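Local coordinates for uncharacterized protein VPA0106 (Vibrio parahaemolyticus, PDB 3U07) that is of unknown function but carries both a DUF1254 and a DUF1214 region and is probably exported by a signal peptide, at residues Tyr44-Val52 with Arg205-Ser213; Pro76-His84 with Phe408-Gly416. The protein carries 2 engineered substitutions. All coordinates share one frame; numbering follows the deposited sequence.

Contact 1 of 2, residues Tyr44-Val52 with Arg205-Ser213; sequences YKFFYHTAV and RTYPDPKKS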
loop_
_atom_site.group_PDB
_atom_site.type_symbol
_atom_site.label_atom_id
_atom_site.label_comp_id
_atom_site.label_asym_id
_atom_site.label_seq_id
_atom_site.Cartn_x
_atom_site.Cartn_y
_atom_site.Cartn_z
ATOM N N TYR A 44 -11.810 -0.659 7.704
ATOM C CA TYR A 44 -12.238 -0.335 9.059
ATOM C C TYR A 44 -11.650 -1.331 10.062
ATOM O O TYR A 44 -11.068 -0.928 11.067
ATOM C CB TYR A 44 -13.764 -0.356 9.192
ATOM C CG TYR A 44 -14.202 -0.059 10.613
ATOM C CD1 TYR A 44 -13.973 1.195 11.179
ATOM C CD2 TYR A 44 -14.768 -1.050 11.418
ATOM C CE1 TYR A 44 -14.292 1.459 12.506
ATOM C CE2 TYR A 44 -15.089 -0.797 12.752
ATOM C CZ TYR A 44 -14.847 0.461 13.288
ATOM O OH TYR A 44 -15.140 0.727 14.604
ATOM N N LYS A 45 -11.808 -2.627 9.794
ATOM C CA LYS A 45 -11.282 -3.651 10.698
ATOM C C LYS A 45 -9.801 -3.421 10.946
ATOM O O LYS A 45 -9.324 -3.521 12.079
ATOM C CB LYS A 45 -11.483 -5.059 10.120
ATOM C CG LYS A 45 -12.924 -5.546 10.049
ATOM C CD LYS A 45 -12.963 -6.960 9.464
ATOM C CE LYS A 45 -14.380 -7.435 9.185
ATOM N NZ LYS A 45 -14.380 -8.745 8.469
ATOM N N PHE A 46 -9.069 -3.114 9.880
ATOM C CA PHE A 46 -7.639 -2.873 10.010
ATOM C C PHE A 46 -7.392 -1.656 10.900
ATOM O O PHE A 46 -6.511 -1.672 11.749
ATOM C CB PHE A 46 -7.001 -2.640 8.642
ATOM C CG PHE A 46 -5.515 -2.426 8.702
ATOM C CD1 PHE A 46 -4.637 -3.497 8.563
ATOM C CD2 PHE A 46 -4.995 -1.157 8.931
ATOM C CE1 PHE A 46 -3.259 -3.304 8.648
ATOM C CE2 PHE A 46 -3.622 -0.955 9.018
ATOM C CZ PHE A 46 -2.752 -2.031 8.878
ATOM N N PHE A 47 -8.165 -0.598 10.692
ATOM C CA PHE A 47 -8.023 0.612 11.497
ATOM C C PHE A 47 -8.345 0.302 12.960
ATOM O O PHE A 47 -7.658 0.764 13.872
ATOM C CB PHE A 47 -8.974 1.705 10.990
ATOM C CG PHE A 47 -9.000 2.939 11.854
ATOM C CD1 PHE A 47 -7.943 3.849 11.833
ATOM C CD2 PHE A 47 -10.070 3.178 12.712
ATOM C CE1 PHE A 47 -7.951 4.975 12.657
ATOM C CE2 PHE A 47 -10.084 4.303 13.542
ATOM C CZ PHE A 47 -9.023 5.202 13.513
ATOM N N TYR A 48 -9.386 -0.496 13.177
ATOM C CA TYR A 48 -9.809 -0.844 14.529
ATOM C C TYR A 48 -8.740 -1.642 15.251
ATOM O O TYR A 48 -8.363 -1.325 16.379
ATOM C CB TYR A 48 -11.101 -1.669 14.497
ATOM C CG TYR A 48 -11.758 -1.804 15.855
ATOM C CD1 TYR A 48 -12.699 -0.870 16.290
ATOM C CD2 TYR A 48 -11.405 -2.839 16.725
ATOM C CE1 TYR A 48 -13.274 -0.959 17.554
ATOM C CE2 TYR A 48 -11.971 -2.935 17.996
ATOM C CZ TYR A 48 -12.904 -1.993 18.401
ATOM O OH TYR A 48 -13.464 -2.080 19.651
ATOM N N HIS A 49 -8.247 -2.677 14.586
ATOM C CA HIS A 49 -7.240 -3.536 15.185
ATOM C C HIS A 49 -5.887 -2.875 15.392
ATOM O O HIS A 49 -5.077 -3.361 16.179
ATOM C CB HIS A 49 -7.121 -4.823 14.366
ATOM C CG HIS A 49 -8.321 -5.710 14.490
ATOM N ND1 HIS A 49 -8.972 -6.249 13.399
ATOM C CD2 HIS A 49 -9.012 -6.124 15.579
ATOM C CE1 HIS A 49 -10.012 -6.952 13.811
ATOM N NE2 HIS A 49 -10.059 -6.893 15.130
ATOM N N THR A 50 -5.639 -1.765 14.702
ATOM C CA THR A 50 -4.375 -1.063 14.882
ATOM C C THR A 50 -4.548 0.191 15.738
ATOM O O THR A 50 -4.239 0.185 16.930
ATOM C CB THR A 50 -3.739 -0.666 13.534
ATOM O OG1 THR A 50 -4.704 0.009 12.723
ATOM C CG2 THR A 50 -3.236 -1.899 12.798
ATOM N N ALA A 51 -5.062 1.259 15.136
ATOM C CA ALA A 51 -5.250 2.526 15.837
ATOM C C ALA A 51 -6.218 2.532 17.020
ATOM O O ALA A 51 -5.914 3.108 18.061
ATOM C CB ALA A 51 -5.664 3.619 14.835
ATOM N N VAL A 52 -7.380 1.905 16.877
ATOM C CA VAL A 52 -8.349 1.924 17.967
ATOM C C VAL A 52 -7.955 1.134 19.214
ATOM O O VAL A 52 -7.931 1.690 20.314
ATOM C CB VAL A 52 -9.748 1.450 17.494
ATOM C CG1 VAL A 52 -10.722 1.442 18.666
ATOM C CG2 VAL A 52 -10.270 2.373 16.404
ATOM N N ARG A 205 -15.068 9.732 18.279
ATOM C CA ARG A 205 -15.957 8.707 17.740
ATOM C C ARG A 205 -16.223 7.560 18.705
ATOM O O ARG A 205 -15.433 7.298 19.608
ATOM C CB ARG A 205 -15.343 8.115 16.464
ATOM C CG ARG A 205 -15.063 9.115 15.353
ATOM C CD ARG A 205 -14.108 8.537 14.312
ATOM N NE ARG A 205 -13.956 9.427 13.162
ATOM C CZ ARG A 205 -13.184 10.506 13.129
ATOM N NH1 ARG A 205 -12.458 10.857 14.185
ATOM N NH2 ARG A 205 -13.151 11.247 12.034
ATOM N N THR A 206 -17.352 6.889 18.506
ATOM C CA THR A 206 -17.698 5.715 19.293
ATOM C C THR A 206 -17.625 4.621 18.221
ATOM O O THR A 206 -18.469 4.538 17.328
ATOM C CB THR A 206 -19.117 5.825 19.904
ATOM O OG1 THR A 206 -20.084 5.986 18.862
ATOM C CG2 THR A 206 -19.191 7.026 20.824
ATOM N N TYR A 207 -16.589 3.798 18.308
ATOM C CA TYR A 207 -16.326 2.752 17.325
ATOM C C TYR A 207 -17.013 1.409 17.510
ATOM O O TYR A 207 -16.913 0.798 18.571
ATOM C CB TYR A 207 -14.821 2.500 17.259
ATOM C CG TYR A 207 -13.993 3.704 16.882
ATOM C CD1 TYR A 207 -13.984 4.183 15.572
ATOM C CD2 TYR A 207 -13.191 4.347 17.827
ATOM C CE1 TYR A 207 -13.192 5.268 15.207
ATOM C CE2 TYR A 207 -12.395 5.439 17.474
ATOM C CZ TYR A 207 -12.400 5.889 16.158
ATOM O OH TYR A 207 -11.595 6.939 15.781
ATOM N N PRO A 208 -17.694 0.916 16.462
ATOM C CA PRO A 208 -18.381 -0.376 16.540
ATOM C C PRO A 208 -17.312 -1.452 16.688
ATOM O O PRO A 208 -16.273 -1.383 16.028
ATOM C CB PRO A 208 -19.087 -0.485 15.183
ATOM C CG PRO A 208 -19.199 0.937 14.713
ATOM C CD PRO A 208 -17.890 1.531 15.137
ATOM N N ASP A 209 -17.557 -2.436 17.549
ATOM C CA ASP A 209 -16.603 -3.524 17.749
ATOM C C ASP A 209 -16.783 -4.536 16.623
ATOM O O ASP A 209 -17.870 -5.087 16.438
ATOM C CB ASP A 209 -16.848 -4.230 19.089
ATOM C CG ASP A 209 -15.764 -5.250 19.424
ATOM O OD1 ASP A 209 -15.110 -5.766 18.493
ATOM O OD2 ASP A 209 -15.573 -5.549 20.623
ATOM N N PRO A 210 -15.724 -4.785 15.844
ATOM C CA PRO A 210 -15.838 -5.753 14.749
ATOM C C PRO A 210 -16.210 -7.183 15.166
ATOM O O PRO A 210 -16.805 -7.925 14.388
ATOM C CB PRO A 210 -14.464 -5.674 14.070
ATOM C CG PRO A 210 -13.561 -5.106 15.134
ATOM C CD PRO A 210 -14.432 -4.083 15.791
ATOM N N LYS A 211 -15.886 -7.574 16.391
ATOM C CA LYS A 211 -16.194 -8.936 16.810
ATOM C C LYS A 211 -17.664 -9.205 17.133
ATOM O O LYS A 211 -18.101 -10.357 17.123
ATOM C CB LYS A 211 -15.330 -9.337 18.007
ATOM C CG LYS A 211 -15.867 -8.945 19.378
ATOM C CD LYS A 211 -15.603 -10.067 20.387
ATOM C CE LYS A 211 -14.463 -10.985 19.921
ATOM N NZ LYS A 211 -14.394 -12.276 20.658
ATOM N N LYS A 212 -18.429 -8.152 17.397
ATOM C CA LYS A 212 -19.838 -8.316 17.745
ATOM C C LYS A 212 -20.844 -7.560 16.868
ATOM O O LYS A 212 -22.050 -7.622 17.104
ATOM C CB LYS A 212 -20.030 -7.924 19.212
ATOM C CG LYS A 212 -19.344 -6.619 19.562
ATOM C CD LYS A 212 -19.526 -6.201 21.022
ATOM C CE LYS A 212 -18.438 -6.756 21.945
ATOM N NZ LYS A 212 -18.762 -8.092 22.529
ATOM N N SER A 213 -20.351 -6.857 15.855
ATOM C CA SER A 213 -21.219 -6.103 14.952
ATOM C C SER A 213 -21.368 -6.819 13.613
ATOM O O SER A 213 -20.701 -7.825 13.365
ATOM C CB SER A 213 -20.630 -4.714 14.717
ATOM O OG SER A 213 -19.296 -4.808 14.236
HETATM O O HOH W 1 -15.328 -0.525 20.346
#

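Contact 2 of 2, residues Pro76-His84 with Phe408-Gly416; sequences PTINNDTLH and FYAIMRFYG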
loop_
_atom_site.group_PDB
_atom_site.type_symbol
_atom_site.label_atom_id
_atom_site.label_comp_id
_atom_site.label_asym_id
_atom_site.label_seq_id
_atom_site.Cartn_x
_atom_site.Cartn_y
_atom_site.Cartn_z
ATOM N N PRO A 76 4.602 -10.909 6.292
ATOM C CA PRO A 76 5.723 -9.965 6.261
ATOM C C PRO A 76 6.163 -9.557 4.853
ATOM O O PRO A 76 5.401 -8.928 4.119
ATOM C CB PRO A 76 6.814 -10.714 7.021
ATOM C CG PRO A 76 6.025 -11.457 8.054
ATOM C CD PRO A 76 4.879 -12.012 7.231
ATOM N N THR A 77 7.392 -9.922 4.490
ATOM C CA THR A 77 7.964 -9.593 3.184
ATOM C C THR A 77 8.004 -8.072 3.007
ATOM O O THR A 77 7.452 -7.531 2.044
ATOM C CB THR A 77 7.138 -10.203 2.025
ATOM O OG1 THR A 77 6.875 -11.582 2.297
ATOM C CG2 THR A 77 7.904 -10.100 0.715
ATOM N N ILE A 78 8.668 -7.390 3.940
ATOM C CA ILE A 78 8.770 -5.932 3.909
ATOM C C ILE A 78 10.050 -5.416 3.249
ATOM O O ILE A 78 11.095 -6.072 3.275
ATOM C CB ILE A 78 8.682 -5.339 5.337
ATOM C CG1 ILE A 78 8.470 -3.822 5.261
ATOM C CG2 ILE A 78 9.948 -5.676 6.119
ATOM C CD1 ILE A 78 8.389 -3.133 6.612
ATOM N N ASN A 79 9.942 -4.220 2.674
ATOM C CA ASN A 79 11.030 -3.539 1.970
ATOM C C ASN A 79 12.363 -3.445 2.695
ATOM O O ASN A 79 12.415 -3.154 3.889
ATOM C CB ASN A 79 10.606 -2.111 1.617
ATOM C CG ASN A 79 9.480 -2.063 0.608
ATOM O OD1 ASN A 79 8.625 -2.948 0.571
ATOM N ND2 ASN A 79 9.460 -1.011 -0.205
ATOM N N ASN A 80 13.437 -3.686 1.952
ATOM C CA ASN A 80 14.794 -3.565 2.473
ATOM C C ASN A 80 15.296 -2.318 1.742
ATOM O O ASN A 80 16.474 -1.953 1.809
ATOM C CB ASN A 80 15.641 -4.785 2.089
ATOM C CG ASN A 80 17.024 -4.765 2.728
ATOM O OD1 ASN A 80 17.167 -4.452 3.912
ATOM N ND2 ASN A 80 18.045 -5.119 1.952
ATOM N N ASP A 81 14.358 -1.662 1.055
ATOM C CA ASP A 81 14.639 -0.465 0.266
ATOM C C ASP A 81 14.406 0.869 0.970
ATOM O O ASP A 81 15.137 1.831 0.730
ATOM C CB ASP A 81 13.789 -0.452 -1.018
ATOM C CG ASP A 81 13.845 -1.761 -1.789
ATOM O OD1 ASP A 81 14.885 -2.451 -1.735
ATOM O OD2 ASP A 81 12.850 -2.087 -2.472
ATOM N N THR A 82 13.404 0.934 1.841
ATOM C CA THR A 82 13.074 2.201 2.481
ATOM C C THR A 82 12.746 2.200 3.971
ATOM O O THR A 82 12.406 1.168 4.547
ATOM C CB THR A 82 11.872 2.849 1.750
ATOM O OG1 THR A 82 10.788 1.909 1.687
ATOM C CG2 THR A 82 12.254 3.254 0.332
ATOM N N LEU A 83 12.863 3.380 4.581
ATOM C CA LEU A 83 12.521 3.584 5.990
ATOM C C LEU A 83 11.067 4.064 5.897
ATOM O O LEU A 83 10.641 4.516 4.833
ATOM C CB LEU A 83 13.387 4.682 6.608
ATOM C CG LEU A 83 14.904 4.516 6.529
ATOM C CD1 LEU A 83 15.564 5.787 7.039
ATOM C CD2 LEU A 83 15.349 3.308 7.339
ATOM N N HIS A 84 10.305 3.995 6.981
ATOM C CA HIS A 84 8.913 4.411 6.886
ATOM C C HIS A 84 8.367 5.246 8.032
ATOM O O HIS A 84 8.868 5.208 9.156
ATOM C CB HIS A 84 8.004 3.184 6.730
ATOM C CG HIS A 84 7.676 2.511 8.029
ATOM N ND1 HIS A 84 8.496 1.567 8.610
ATOM C CD2 HIS A 84 6.649 2.698 8.893
ATOM C CE1 HIS A 84 7.990 1.203 9.775
ATOM N NE2 HIS A 84 6.870 1.876 9.972
ATOM N N PHE A 408 13.762 -20.400 0.021
ATOM C CA PHE A 408 13.659 -18.949 0.016
ATOM C C PHE A 408 12.900 -18.495 -1.216
ATOM O O PHE A 408 12.649 -19.279 -2.132
ATOM C CB PHE A 408 15.058 -18.326 0.002
ATOM C CG PHE A 408 15.830 -18.576 -1.278
ATOM C CD1 PHE A 408 15.742 -17.688 -2.348
ATOM C CD2 PHE A 408 16.642 -19.706 -1.411
ATOM C CE1 PHE A 408 16.454 -17.914 -3.530
ATOM C CE2 PHE A 408 17.357 -19.942 -2.586
ATOM C CZ PHE A 408 17.264 -19.046 -3.647
ATOM N N TYR A 409 12.500 -17.229 -1.220
ATOM C CA TYR A 409 11.838 -16.668 -2.382
ATOM C C TYR A 409 12.436 -15.293 -2.603
ATOM O O TYR A 409 13.021 -14.703 -1.692
ATOM C CB TYR A 409 10.318 -16.586 -2.211
ATOM C CG TYR A 409 9.822 -15.780 -1.033
ATOM C CD1 TYR A 409 9.726 -16.352 0.235
ATOM C CD2 TYR A 409 9.402 -14.457 -1.197
ATOM C CE1 TYR A 409 9.220 -15.628 1.311
ATOM C CE2 TYR A 409 8.896 -13.721 -0.127
ATOM C CZ TYR A 409 8.807 -14.315 1.124
ATOM O OH TYR A 409 8.310 -13.603 2.191
ATOM N N ALA A 410 12.318 -14.794 -3.823
ATOM C CA ALA A 410 12.866 -13.494 -4.152
ATOM C C ALA A 410 11.746 -12.567 -4.578
ATOM O O ALA A 410 10.851 -12.968 -5.316
ATOM C CB ALA A 410 13.898 -13.630 -5.280
ATOM N N ILE A 411 11.798 -11.332 -4.088
ATOM C CA ILE A 411 10.806 -10.319 -4.432
ATOM C C ILE A 411 11.492 -9.209 -5.218
ATOM O O ILE A 411 12.423 -8.579 -4.720
ATOM C CB ILE A 411 10.179 -9.673 -3.179
ATOM C CG1 ILE A 411 9.298 -10.682 -2.436
ATOM C CG2 ILE A 411 9.389 -8.428 -3.586
ATOM C CD1 ILE A 411 8.057 -11.111 -3.196
HETATM N N MSE A 412 11.048 -8.975 -6.447
HETATM C CA MSE A 412 11.628 -7.908 -7.250
HETATM C C MSE A 412 10.674 -6.711 -7.180
HETATM O O MSE A 412 9.460 -6.856 -7.340
HETATM C CB MSE A 412 11.816 -8.356 -8.701
HETATM C CG MSE A 412 12.664 -7.396 -9.530
HETATM SE SE MSE A 412 13.204 -8.131 -11.253
HETATM C CE MSE A 412 13.800 -9.846 -10.626
ATOM N N ARG A 413 11.224 -5.533 -6.915
ATOM C CA ARG A 413 10.408 -4.329 -6.819
ATOM C C ARG A 413 10.766 -3.324 -7.908
ATOM O O ARG A 413 11.937 -3.145 -8.249
ATOM C CB ARG A 413 10.562 -3.707 -5.426
ATOM C CG ARG A 413 9.994 -4.590 -4.317
ATOM C CD ARG A 413 10.070 -3.925 -2.957
ATOM N NE ARG A 413 9.308 -4.667 -1.952
ATOM C CZ ARG A 413 9.804 -5.639 -1.190
ATOM N NH1 ARG A 413 11.074 -5.998 -1.305
ATOM N NH2 ARG A 413 9.023 -6.256 -0.313
ATOM N N PHE A 414 9.743 -2.685 -8.464
ATOM C CA PHE A 414 9.936 -1.711 -9.533
ATOM C C PHE A 414 9.282 -0.382 -9.156
ATOM O O PHE A 414 8.082 -0.317 -8.887
ATOM C CB PHE A 414 9.323 -2.228 -10.839
ATOM C CG PHE A 414 9.673 -3.658 -11.161
ATOM C CD1 PHE A 414 9.028 -4.710 -10.516
ATOM C CD2 PHE A 414 10.636 -3.954 -12.127
ATOM C CE1 PHE A 414 9.332 -6.037 -10.827
ATOM C CE2 PHE A 414 10.951 -5.281 -12.449
ATOM C CZ PHE A 414 10.297 -6.323 -11.799
ATOM N N TYR A 415 10.084 0.674 -9.142
ATOM C CA TYR A 415 9.605 2.007 -8.799
ATOM C C TYR A 415 9.628 2.873 -10.051
ATOM O O TYR A 415 10.694 3.175 -10.582
ATOM C CB TYR A 415 10.508 2.599 -7.723
ATOM C CG TYR A 415 10.530 1.774 -6.458
ATOM C CD1 TYR A 415 9.611 2.004 -5.432
ATOM C CD2 TYR A 415 11.442 0.737 -6.302
ATOM C CE1 TYR A 415 9.604 1.218 -4.281
ATOM C CE2 TYR A 415 11.441 -0.056 -5.160
ATOM C CZ TYR A 415 10.523 0.187 -4.155
ATOM O OH TYR A 415 10.519 -0.605 -3.032
ATOM N N GLY A 416 8.447 3.262 -10.520
ATOM C CA GLY A 416 8.354 4.074 -11.718
ATOM C C GLY A 416 8.362 3.176 -12.942
ATOM O O GLY A 416 8.900 3.534 -13.993
#

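Contact 1 of 2, residues Tyr44-Val52 with Arg205-Ser213
Pro210 CD and Val52 CG2 each sit over the face of a tyrosine on the other segment, Tyr48 and Tyr207. Pro210 CD lies 3.3 Å from the centroid of the Tyr48 ring, 8° off the ring normal, a CH-pi contact. The opposite face of Tyr48 is covered toward its rim by Val52 CG1, so the ring is sandwiched between the proline and its own helix. The other methyl of Val52 serves the second ring: CG2 sits 3.8 Å from the centroid of Tyr207, again over the face. The two branches of one valine thus touch both tyrosines. Tyr48 holds its CG anti to the backbone N (chi1 -167°), which carries the ring out from the helix to the loop.

Polar groups join the two segments at two points. Tyr44 OH donates to Pro208 O at 2.8 Å, in the carbonyl plane and on a lone pair. A water bridges Tyr48 OH and Tyr207 O. Phe47 meets Tyr207 obliquely, with CE2 3.7 Å from Tyr207 CE1 and the planes 59° apart. Further along the loop, Asp209 OD1 accepts from Lys211 N in an Asx turn.

This is a surface contact between the C-terminal end of helix 26-52 and the loop leading into helix 215-224. Tyr44 also packs on Arg218 and Val222 of that helix, and Phe47 meets Trp88 of strand 82-90 edge-to-face.

Contact 2 of 2, residues Pro76-His84 with Phe408-Gly416
The guanidinium of Arg413 is covered on both faces. Asn79 CA lies over the centre of one, 3.9 Å above the plane. Ile411 CG2, from the same strand as the arginine, lies over the other at 3.6 Å. Thr77 O is at the edge, near the plane, 3.1 Å from Arg413 NH2, but the angle is too poor for a hydrogen bond. Asn79 OD1 lies over the same face as its CA, 3.1 Å from Arg413 NE; it too is badly angled and makes no hydrogen bond. The arginine chain is extended from CG to NE, which brings its head up to the loop. Arg413 NH1 is bonded to Tyr353 OH of strand 347-354.

Two tyrosines meet the loop at their hydroxyl edges. Tyr415 OH donates to Asp81 OD2 at 2.8 Å, and OD2 accepts with its anti lone pair. Carboxylate and ring are steeply turned, 78° apart. Asp81 OD2 is also bonded to Ser349 OG. At the other end, Tyr409 OH and Thr77 OG1 lie 2.5 Å apart, a hydrogen bond whose very short length is doubtful. The Thr77 methyl CG2 packs tightly on Ile411 CG1, at 3.5 Å.

The contact joins the loop before strand 82-90, in the DUF1254 region, to strand 408-417, in the DUF1214 region. Asp81 OD2 is 4.4 Å from Arg413 NE, beyond a salt bridge. In this buried setting the opposite charges would probably still attract. A hydroxyl bond to the carboxylate, rather than a direct ion pair, links the two segments.

Contact 1 and contact 2 lie on opposite sides of the centre of the chain. Their centres are 29 Å apart and their nearest atoms about 10 Å apart, so they do not touch. Contact 1 is at the surface, its centre about 20 Å from the chain centre. Contact 2 is buried, its centre about 12 Å from the chain centre. Helix 26-52 and strand 82-90 follow each other in the chain, and the segments of the two contacts alternate. Strand 82-90 runs between them: its Trp88 packs on the helix of contact 1, and the loop just before it forms contact 2. No active site or ligand is known for this protein.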